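Local coordinates for double-stranded RNA-binding protein 1 (Arabidopsis thaliana, PDB 3ADG), which binds double-stranded RNA and assists DICER-LIKE 1 in accurately processing primary and precursor transcripts into plant microRNAs, at residues 35-40 and 46-51; 51-54 and 58-61. One frame throughout, in Å; residues are numbered along the deposited sequence.

Contact 1: residues 35-40 and 46-51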
loop_
_atom_site.group_PDB
_atom_site.type_symbol
_atom_site.label_atom_id
_atom_site.label_comp_id
_atom_site.label_asym_id
_atom_site.label_seq_id
_atom_site.Cartn_x
_atom_site.Cartn_y
_atom_site.Cartn_z
ATOM N N LEU A 35 -4.464 5.221 -14.219
ATOM C CA LEU A 35 -4.568 4.002 -13.401
ATOM C C LEU A 35 -3.398 4.022 -12.426
ATOM O O LEU A 35 -2.316 4.493 -12.780
ATOM C CB LEU A 35 -4.545 2.761 -14.293
ATOM C CG LEU A 35 -5.807 2.580 -15.145
ATOM C CD1 LEU A 35 -5.638 1.326 -16.044
ATOM C CD2 LEU A 35 -7.116 2.517 -14.311
ATOM N N PHE A 36 -3.641 3.524 -11.214
ATOM C CA PHE A 36 -2.728 3.639 -10.097
ATOM C C PHE A 36 -2.445 2.262 -9.529
ATOM O O PHE A 36 -3.336 1.423 -9.424
ATOM C CB PHE A 36 -3.346 4.533 -8.996
ATOM C CG PHE A 36 -3.518 5.980 -9.400
ATOM C CD1 PHE A 36 -4.619 6.399 -10.153
ATOM C CD2 PHE A 36 -2.578 6.939 -9.017
ATOM C CE1 PHE A 36 -4.787 7.747 -10.507
ATOM C CE2 PHE A 36 -2.735 8.286 -9.382
ATOM C CZ PHE A 36 -3.812 8.689 -10.128
ATOM N N GLN A 37 -1.202 2.090 -9.100
ATOM C CA GLN A 37 -0.697 0.895 -8.466
ATOM C C GLN A 37 0.220 1.430 -7.389
ATOM O O GLN A 37 0.842 2.490 -7.572
ATOM C CB GLN A 37 0.094 0.059 -9.473
ATOM C CG GLN A 37 0.354 -1.383 -9.014
ATOM C CD GLN A 37 1.710 -1.598 -8.305
ATOM O OE1 GLN A 37 2.674 -0.842 -8.494
ATOM N NE2 GLN A 37 1.786 -2.668 -7.510
ATOM N N SER A 38 0.321 0.718 -6.280
ATOM C CA SER A 38 1.206 1.184 -5.212
ATOM C C SER A 38 2.039 0.028 -4.660
ATOM O O SER A 38 1.606 -1.123 -4.652
ATOM C CB SER A 38 0.400 1.856 -4.088
ATOM O OG SER A 38 1.240 2.210 -3.010
ATOM N N THR A 39 3.230 0.363 -4.191
ATOM C CA THR A 39 4.070 -0.554 -3.460
ATOM C C THR A 39 4.239 0.083 -2.111
ATOM O O THR A 39 4.541 1.285 -2.039
ATOM C CB THR A 39 5.458 -0.743 -4.117
ATOM O OG1 THR A 39 5.293 -1.241 -5.447
ATOM C CG2 THR A 39 6.335 -1.743 -3.293
ATOM N N VAL A 40 3.973 -0.696 -1.069
ATOM C CA VAL A 40 4.277 -0.305 0.308
ATOM C C VAL A 40 5.570 -0.983 0.720
ATOM O O VAL A 40 5.780 -2.191 0.448
ATOM C CB VAL A 40 3.108 -0.548 1.344
ATOM C CG1 VAL A 40 2.813 -2.027 1.549
ATOM C CG2 VAL A 40 3.410 0.136 2.712
ATOM N N ARG A 46 8.989 -5.208 0.281
ATOM C CA ARG A 46 8.103 -4.527 -0.681
ATOM C C ARG A 46 6.840 -5.338 -0.964
ATOM O O ARG A 46 6.910 -6.498 -1.342
ATOM C CB ARG A 46 8.833 -4.276 -1.996
ATOM C CG ARG A 46 10.097 -3.415 -1.859
ATOM C CD ARG A 46 10.854 -3.261 -3.198
ATOM N NE ARG A 46 10.003 -2.759 -4.291
ATOM C CZ ARG A 46 9.795 -1.467 -4.522
ATOM N NH1 ARG A 46 10.352 -0.551 -3.720
ATOM N NH2 ARG A 46 9.015 -1.100 -5.524
ATOM N N TYR A 47 5.679 -4.713 -0.824
ATOM C CA TYR A 47 4.411 -5.433 -1.073
ATOM C C TYR A 47 3.646 -4.642 -2.086
ATOM O O TYR A 47 3.491 -3.438 -1.912
ATOM C CB TYR A 47 3.580 -5.524 0.199
ATOM C CG TYR A 47 4.300 -6.092 1.406
ATOM C CD1 TYR A 47 4.987 -5.259 2.280
ATOM C CD2 TYR A 47 4.286 -7.471 1.670
ATOM C CE1 TYR A 47 5.637 -5.782 3.392
ATOM C CE2 TYR A 47 4.910 -7.999 2.798
ATOM C CZ TYR A 47 5.595 -7.143 3.643
ATOM O OH TYR A 47 6.213 -7.635 4.753
ATOM N N ASN A 48 3.124 -5.317 -3.107
ATOM C CA ASN A 48 2.519 -4.630 -4.215
ATOM C C ASN A 48 0.998 -4.715 -4.188
ATOM O O ASN A 48 0.434 -5.767 -3.932
ATOM C CB ASN A 48 3.086 -5.172 -5.518
ATOM C CG ASN A 48 4.525 -4.730 -5.724
ATOM O OD1 ASN A 48 5.483 -5.450 -5.396
ATOM N ND2 ASN A 48 4.683 -3.524 -6.200
ATOM N N SER A 49 0.354 -3.580 -4.409
ATOM C CA SER A 49 -1.098 -3.559 -4.644
ATOM C C SER A 49 -1.496 -4.252 -5.951
ATOM O O SER A 49 -0.674 -4.506 -6.877
ATOM C CB SER A 49 -1.586 -2.110 -4.712
ATOM O OG SER A 49 -1.249 -1.556 -5.985
ATOM N N LEU A 50 -2.803 -4.508 -6.047
ATOM C CA LEU A 50 -3.440 -4.791 -7.322
ATOM C C LEU A 50 -3.275 -3.604 -8.303
ATOM O O LEU A 50 -3.081 -2.463 -7.864
ATOM C CB LEU A 50 -4.919 -5.078 -7.096
ATOM C CG LEU A 50 -5.222 -6.464 -6.506
ATOM C CD1 LEU A 50 -6.725 -6.664 -6.453
ATOM C CD2 LEU A 50 -4.528 -7.586 -7.293
ATOM N N PRO A 51 -3.343 -3.864 -9.629
ATOM C CA PRO A 51 -3.242 -2.727 -10.554
ATOM C C PRO A 51 -4.603 -2.078 -10.764
ATOM O O PRO A 51 -5.668 -2.607 -10.310
ATOM C CB PRO A 51 -2.823 -3.412 -11.871
ATOM C CG PRO A 51 -3.582 -4.714 -11.838
ATOM C CD PRO A 51 -3.528 -5.141 -10.349
#
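With OG lodged between its backbone N and carbonyl carbon (chi1 77°), Ser49 turns its hydroxyl onto the neighbouring strand, where OG accepts a hydrogen bond from Ser38 N, 2.8 Å away. The same OG donates to Leu50 O, which fixes its rotation. Ser49 N returns a bond to Ser38 O, also 2.8 Å long. In Gln37 a chi1 of -165° sets CG opposite the backbone N, and a bend at chi2 lays the amide beside the opposing backbone; NE2 reaches Ser49 O at 3.1 Å, an almost straight bond (174° at the hydrogen) in the plane of the Gln37 side-chain amide. With an alanine here, Ser49 O would probably lose this donor, and the Ser49 hydroxyl the CG that lies against it. These two strands form the second hairpin of the alpha-beta-beta-beta-alpha dsRNA-binding fold, and toward its turn the pairing is regular: Val40 N meets Tyr47 O at 2.9 Å, and Tyr47 N meets Val40 O at 2.8 Å. Val40 CG1 packs on Tyr47 CB on the side facing helix 56-71. On the other side, Thr39 CG2 sits 3.5 Å above one face of the Arg46 guanidinium, toward its rim, while Arg46 NH2 is salt-bridged to Glu24.

Contact 2: residues 51-54 and 58-61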
loop_
_atom_site.group_PDB
_atom_site.type_symbol
_atom_site.label_atom_id
_atom_site.label_comp_id
_atom_site.label_asym_id
_atom_site.label_seq_id
_atom_site.Cartn_x
_atom_site.Cartn_y
_atom_site.Cartn_z
ATOM N N PRO A 51 -3.343 -3.864 -9.629
ATOM C CA PRO A 51 -3.242 -2.727 -10.554
ATOM C C PRO A 51 -4.603 -2.078 -10.764
ATOM O O PRO A 51 -5.668 -2.607 -10.310
ATOM C CB PRO A 51 -2.823 -3.412 -11.871
ATOM C CG PRO A 51 -3.582 -4.714 -11.838
ATOM C CD PRO A 51 -3.528 -5.141 -10.349
ATOM N N GLY A 52 -4.607 -0.953 -11.469
ATOM C CA GLY A 52 -5.848 -0.463 -12.068
ATOM C C GLY A 52 -6.771 0.340 -11.168
ATOM O O GLY A 52 -7.956 0.469 -11.452
ATOM N N PHE A 53 -6.245 0.853 -10.064
ATOM C CA PHE A 53 -7.054 1.740 -9.227
ATOM C C PHE A 53 -7.213 3.139 -9.852
ATOM O O PHE A 53 -6.402 3.549 -10.707
ATOM C CB PHE A 53 -6.484 1.802 -7.802
ATOM C CG PHE A 53 -6.650 0.513 -7.059
ATOM C CD1 PHE A 53 -5.570 -0.343 -6.939
ATOM C CD2 PHE A 53 -7.919 0.098 -6.603
ATOM C CE1 PHE A 53 -5.692 -1.582 -6.300
ATOM C CE2 PHE A 53 -8.055 -1.124 -5.950
ATOM C CZ PHE A 53 -6.921 -1.962 -5.792
ATOM N N PHE A 54 -8.251 3.852 -9.432
ATOM C CA PHE A 54 -8.562 5.170 -10.014
ATOM C C PHE A 54 -7.961 6.350 -9.245
ATOM O O PHE A 54 -8.038 7.506 -9.692
ATOM C CB PHE A 54 -10.076 5.369 -10.179
ATOM C CG PHE A 54 -10.772 4.292 -11.009
ATOM C CD1 PHE A 54 -12.092 3.920 -10.721
ATOM C CD2 PHE A 54 -10.119 3.667 -12.071
ATOM C CE1 PHE A 54 -12.768 2.936 -11.493
ATOM C CE2 PHE A 54 -10.761 2.690 -12.836
ATOM C CZ PHE A 54 -12.104 2.308 -12.549
ATOM N N ALA A 58 -6.746 4.494 -3.038
ATOM C CA ALA A 58 -7.241 3.125 -3.240
ATOM C C ALA A 58 -6.082 2.108 -3.468
ATOM O O ALA A 58 -6.112 0.986 -2.935
ATOM C CB ALA A 58 -8.256 3.091 -4.403
ATOM N N ALA A 59 -5.087 2.529 -4.258
ATOM C CA ALA A 59 -3.890 1.712 -4.516
ATOM C C ALA A 59 -3.125 1.461 -3.223
ATOM O O ALA A 59 -2.729 0.322 -2.955
ATOM C CB ALA A 59 -2.993 2.390 -5.573
ATOM N N GLU A 60 -2.901 2.524 -2.441
ATOM C CA GLU A 60 -2.144 2.422 -1.199
ATOM C C GLU A 60 -2.866 1.475 -0.238
ATOM O O GLU A 60 -2.231 0.600 0.369
ATOM C CB GLU A 60 -1.961 3.806 -0.580
ATOM C CG GLU A 60 -1.039 4.682 -1.436
ATOM C CD GLU A 60 -0.899 6.102 -0.875
ATOM O OE1 GLU A 60 -1.761 6.509 -0.079
ATOM O OE2 GLU A 60 0.081 6.790 -1.218
ATOM N N GLN A 61 -4.189 1.626 -0.133
ATOM C CA GLN A 61 -4.969 0.730 0.705
ATOM C C GLN A 61 -4.803 -0.729 0.265
ATOM O O GLN A 61 -4.739 -1.621 1.108
ATOM C CB GLN A 61 -6.425 1.118 0.734
ATOM C CG GLN A 61 -6.649 2.417 1.462
ATOM C CD GLN A 61 -6.548 2.311 2.991
ATOM O OE1 GLN A 61 -6.355 1.208 3.559
ATOM N NE2 GLN A 61 -6.678 3.477 3.667
#
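The carbonyl oxygen of Ala58 stands over the centre of one face of the Phe53 ring, 4.0 Å above its plane, so the aromatic group packs on the helix backbone as much as on side chains. Phe53 points toward the helix, and its CG, anti to the carbonyl carbon (chi1 -69°), brings the ring against the first turn of helix 56-71. The two ortho carbons take different neighbours. CD2 touches the methyl carbon CB of Ala58 at 3.7 Å, whereas CD1 comes to 3.6 Å from Ala59 CA and 4.0 Å from Ala59 CB. Two successive alanines thus receive the ring, and their short side chains let it come close to the main chain. The contact is apolar and small, burying 143 Å² in all.

The loop that presents the ring is shaped by its backbone. Gly52, with a positive phi of 83°, and Phe53 both face Phe36 on the central strand 35-42 and form a G1 beta bulge. On the helix side, Ala58 N is hydrogen-bonded to Asn55 OD1, and Ala59 also touches Phe36 and Ser38, which places the contact where loop, sheet and helix converge. This is the junction in this first double-stranded RNA-binding domain of the protein at which the chain leaves the third strand and enters the C-terminal helix, the helix whose N-terminal end in related domains meets RNA phosphates.

Overall arrangement
Contact 1 and contact 2 are consecutive along the chain, sharing Pro51, with centres about 7 Å apart. Contact 1 joins two strands of the sheet, buries 456 Å² and relies on polar bonds; contact 2 leans a loop on helix 56-71, buries far less and is apolar. Both are partly buried, each mixing sheltered residues with more accessible ones, though contact 1 lies nearer the chain centre. They meet directly: Phe36 N lies 2.8 Å from Phe53 O, a probable hydrogen bond that ties strand to loop, and Ser49 CB packs 3.2 Å from Ala59 O. Together they link sheet, loop and helix of one RNA-binding domain.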